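Local coordinates for collectin placenta 1 (Mus musculus, PDB 2OX9), which binds glycans such as Lewis(x) through a calcium-dependent C-type lectin domain of a scavenger receptor, at residues 60-65 and 123-128. Sequence-based numbering, arbitrary orientation.
Sequences ESHWIG and INNFIC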
ATOM      1  N   GLU A  60      -5.088 -11.602  -5.005  1.00 22.37           N
ATOM      2  CA  GLU A  60      -3.888 -11.069  -4.369  1.00 23.97           C
ATOM      3  C   GLU A  60      -4.138  -9.747  -3.652  1.00 21.79           C
ATOM      4  O   GLU A  60      -5.017  -8.973  -4.041  1.00 22.11           O
ATOM      5  CB  GLU A  60      -2.757 -10.900  -5.391  1.00 27.43           C
ATOM      6  CG  GLU A  60      -3.154 -10.213  -6.686  1.00 33.88           C
ATOM      7  CD  GLU A  60      -3.786 -11.170  -7.687  1.00 35.00           C
ATOM      8  OE1 GLU A  60      -3.092 -12.111  -8.129  1.00 38.74           O
ATOM      9  OE2 GLU A  60      -4.969 -10.982  -8.030  1.00 35.75           O
ATOM     10  N   SER A  61      -3.374  -9.509  -2.589  1.00 17.47           N
ATOM     11  CA  SER A  61      -3.470  -8.276  -1.816  1.00 16.27           C
ATOM     12  C   SER A  61      -2.345  -7.365  -2.302  1.00 13.75           C
ATOM     13  O   SER A  61      -1.334  -7.846  -2.807  1.00 13.62           O
ATOM     14  CB  SER A  61      -3.284  -8.553  -0.327  1.00 15.85           C
ATOM     15  OG  SER A  61      -4.180  -9.553   0.121  1.00 20.89           O
ATOM     16  N   HIS A  62      -2.516  -6.060  -2.142  1.00 11.52           N
ATOM     17  CA  HIS A  62      -1.500  -5.113  -2.599  1.00 10.87           C
ATOM     18  C   HIS A  62      -0.983  -4.197  -1.506  1.00  8.13           C
ATOM     19  O   HIS A  62      -1.744  -3.436  -0.917  1.00  6.85           O
ATOM     20  CB  HIS A  62      -2.047  -4.230  -3.723  1.00  8.44           C
ATOM     21  CG  HIS A  62      -2.210  -4.934  -5.031  1.00 10.84           C
ATOM     22  ND1 HIS A  62      -3.292  -5.739  -5.313  1.00  9.19           N
ATOM     23  CD2 HIS A  62      -1.420  -4.962  -6.131  1.00  8.71           C
ATOM     24  CE1 HIS A  62      -3.161  -6.235  -6.531  1.00 11.38           C
ATOM     25  NE2 HIS A  62      -2.034  -5.780  -7.048  1.00  8.62           N
ATOM     26  N   TRP A  63       0.319  -4.262  -1.252  1.00  7.52           N
ATOM     27  CA  TRP A  63       0.943  -3.404  -0.245  1.00  8.28           C
ATOM     28  C   TRP A  63       0.783  -1.928  -0.645  1.00  9.68           C
ATOM     29  O   TRP A  63       0.874  -1.595  -1.831  1.00  6.45           O
ATOM     30  CB  TRP A  63       2.446  -3.678  -0.175  1.00  6.77           C
ATOM     31  CG  TRP A  63       2.878  -4.960   0.459  1.00 11.30           C
ATOM     32  CD1 TRP A  63       3.771  -5.861  -0.056  1.00 13.47           C
ATOM     33  CD2 TRP A  63       2.561  -5.425   1.784  1.00 11.54           C
ATOM     34  NE1 TRP A  63       4.037  -6.847   0.868  1.00 15.47           N
ATOM     35  CE2 TRP A  63       3.311  -6.606   2.003  1.00 14.12           C
ATOM     36  CE3 TRP A  63       1.727  -4.954   2.806  1.00 13.92           C
ATOM     37  CZ2 TRP A  63       3.249  -7.326   3.208  1.00 14.57           C
ATOM     38  CZ3 TRP A  63       1.665  -5.667   4.007  1.00 14.66           C
ATOM     39  CH2 TRP A  63       2.423  -6.842   4.194  1.00  9.73           C
ATOM     40  N   ILE A  64       0.538  -1.055   0.332  1.00 10.91           N
ATOM     41  CA  ILE A  64       0.478   0.386   0.076  1.00 11.26           C
ATOM     42  C   ILE A  64       1.501   0.982   1.062  1.00 12.39           C
ATOM     43  O   ILE A  64       1.885   0.319   2.017  1.00 12.51           O
ATOM     44  CB  ILE A  64      -0.937   1.004   0.292  1.00 13.09           C
ATOM     45  CG1 ILE A  64      -1.399   0.824   1.735  1.00 11.92           C
ATOM     46  CG2 ILE A  64      -1.936   0.375  -0.696  1.00 12.87           C
ATOM     47  CD1 ILE A  64      -2.688   1.577   2.044  1.00 14.29           C
ATOM     48  N   GLY A  65       1.948   2.212   0.828  1.00 13.08           N
ATOM     49  CA  GLY A  65       2.975   2.801   1.686  1.00 15.86           C
ATOM     50  C   GLY A  65       2.551   3.320   3.049  1.00 17.10           C
ATOM     51  O   GLY A  65       2.856   4.467   3.393  1.00 16.55           O
ATOM     52  N   ILE A 123       3.789 -12.213   2.031  1.00 23.37           N
ATOM     53  CA  ILE A 123       4.113 -12.001   0.622  1.00 22.37           C
ATOM     54  C   ILE A 123       2.869 -11.492  -0.112  1.00 20.23           C
ATOM     55  O   ILE A 123       1.893 -12.223  -0.259  1.00 23.18           O
ATOM     56  CB  ILE A 123       4.581 -13.314  -0.042  1.00 23.46           C
ATOM     57  CG1 ILE A 123       5.721 -13.929   0.774  1.00 22.34           C
ATOM     58  CG2 ILE A 123       5.047 -13.039  -1.470  1.00 24.67           C
ATOM     59  CD1 ILE A 123       5.881 -15.422   0.573  1.00 25.68           C
ATOM     60  N   ASN A 124       2.918 -10.240  -0.559  1.00 16.33           N
ATOM     61  CA  ASN A 124       1.812  -9.592  -1.278  1.00 14.07           C
ATOM     62  C   ASN A 124       2.290  -8.916  -2.562  1.00 12.52           C
ATOM     63  O   ASN A 124       3.483  -8.726  -2.759  1.00  9.86           O
ATOM     64  CB  ASN A 124       1.194  -8.488  -0.415  1.00 15.65           C
ATOM     65  CG  ASN A 124       0.260  -9.019   0.643  1.00 18.25           C
ATOM     66  OD1 ASN A 124       0.069  -8.394   1.689  1.00 23.54           O
ATOM     67  ND2 ASN A 124      -0.348 -10.160   0.371  1.00 20.58           N
ATOM     68  N   ASN A 125       1.349  -8.562  -3.437  1.00 11.04           N
ATOM     69  CA  ASN A 125       1.700  -7.815  -4.639  1.00 11.62           C
ATOM     70  C   ASN A 125       1.805  -6.403  -4.073  1.00 10.96           C
ATOM     71  O   ASN A 125       1.654  -6.210  -2.860  1.00 11.58           O
ATOM     72  CB  ASN A 125       0.586  -7.873  -5.693  1.00 11.88           C
ATOM     73  CG  ASN A 125       0.595  -9.164  -6.476  1.00 14.32           C
ATOM     74  OD1 ASN A 125       0.373 -10.233  -5.924  1.00 15.66           O
ATOM     75  ND2 ASN A 125       0.862  -9.070  -7.774  1.00 16.66           N
ATOM     76  N   PHE A 126       2.061  -5.412  -4.919  1.00  8.01           N
ATOM     77  CA  PHE A 126       2.182  -4.060  -4.411  1.00  8.51           C
ATOM     78  C   PHE A 126       1.922  -3.005  -5.476  1.00  8.71           C
ATOM     79  O   PHE A 126       1.726  -3.322  -6.653  1.00  7.83           O
ATOM     80  CB  PHE A 126       3.581  -3.863  -3.794  1.00  8.44           C
ATOM     81  CG  PHE A 126       4.715  -4.165  -4.735  1.00  7.54           C
ATOM     82  CD1 PHE A 126       5.232  -3.179  -5.570  1.00 10.58           C
ATOM     83  CD2 PHE A 126       5.281  -5.439  -4.775  1.00  8.28           C
ATOM     84  CE1 PHE A 126       6.304  -3.460  -6.430  1.00  6.17           C
ATOM     85  CE2 PHE A 126       6.344  -5.728  -5.625  1.00 10.05           C
ATOM     86  CZ  PHE A 126       6.859  -4.734  -6.454  1.00 12.34           C
ATOM     87  N   ILE A 127       1.919  -1.747  -5.056  1.00  9.07           N
ATOM     88  CA  ILE A 127       1.667  -0.654  -5.987  1.00  8.73           C
ATOM     89  C   ILE A 127       2.680   0.467  -5.784  1.00 10.46           C
ATOM     90  O   ILE A 127       2.837   0.959  -4.672  1.00  8.98           O
ATOM     91  CB  ILE A 127       0.262  -0.043  -5.768  1.00  9.13           C
ATOM     92  CG1 ILE A 127      -0.809  -1.137  -5.820  1.00  9.98           C
ATOM     93  CG2 ILE A 127      -0.010   1.019  -6.838  1.00  5.23           C
ATOM     94  CD1 ILE A 127      -2.163  -0.653  -5.377  1.00  6.98           C
ATOM     95  N   CYS A 128       3.355   0.865  -6.858  1.00 11.24           N
ATOM     96  CA  CYS A 128       4.315   1.960  -6.794  1.00 10.77           C
ATOM     97  C   CYS A 128       3.677   3.209  -7.378  1.00 10.92           C
ATOM     98  O   CYS A 128       2.819   3.129  -8.264  1.00  8.83           O
ATOM     99  CB  CYS A 128       5.581   1.669  -7.599  1.00 14.30           C
ATOM    100  SG  CYS A 128       6.570   0.216  -7.138  1.00 20.21           S
TER
HETATM  101  O   HOH W   1      -0.162 -11.207  -9.621  1.00 22.54           O
HETATM  102  O   HOH W   2      -1.546 -11.190  -1.808  1.00 16.83           O
HETATM  103  O   HOH W   3      -2.139 -11.653   1.622  1.00 34.32           O
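Asn125 O accepts the backbone N-H of Trp63 at 2.9 Å in a nearly straight bond (170°) and also takes a CA-H...O contact from His62 CA at 3.3 Å. A second backbone bond, Asn125 N to Ser61 O, spans 2.8 Å, whereas the third, from Ile127 N to Trp63 O, is weak; together they pair the two strands in parallel register. Over the face of the Trp63 indole lies Asn124: its CB makes a CH-pi contact 3.6 Å from the centroid of the five-membered ring, and its buried OD1, which has no polar partner, rests above the same ring system. Trp63 NE1 is hydrogen-bonded to Glu24 O. Asn124 ND2 donates to a water 2.6 Å away that is also hydrogen-bonded to Ser61 OG, and more weakly to a second water that accepts from Ser61 N. On the opposite face of the sheet from Trp63 and Phe126, Asn125 CB lies over the His62 imidazole, offset toward its rim, in a CH-pi contact, while Asn125 ND2 bonds Ser20 O and OD1 accepts from Lys23 NZ. This parallel pair belongs to the C-type lectin fold: strand 106-109 flanks 62-64 on its far edge, and helix 26-35 packs against Trp63 and Phe126, with Cys128 tied to its Cys33 by a disulfide.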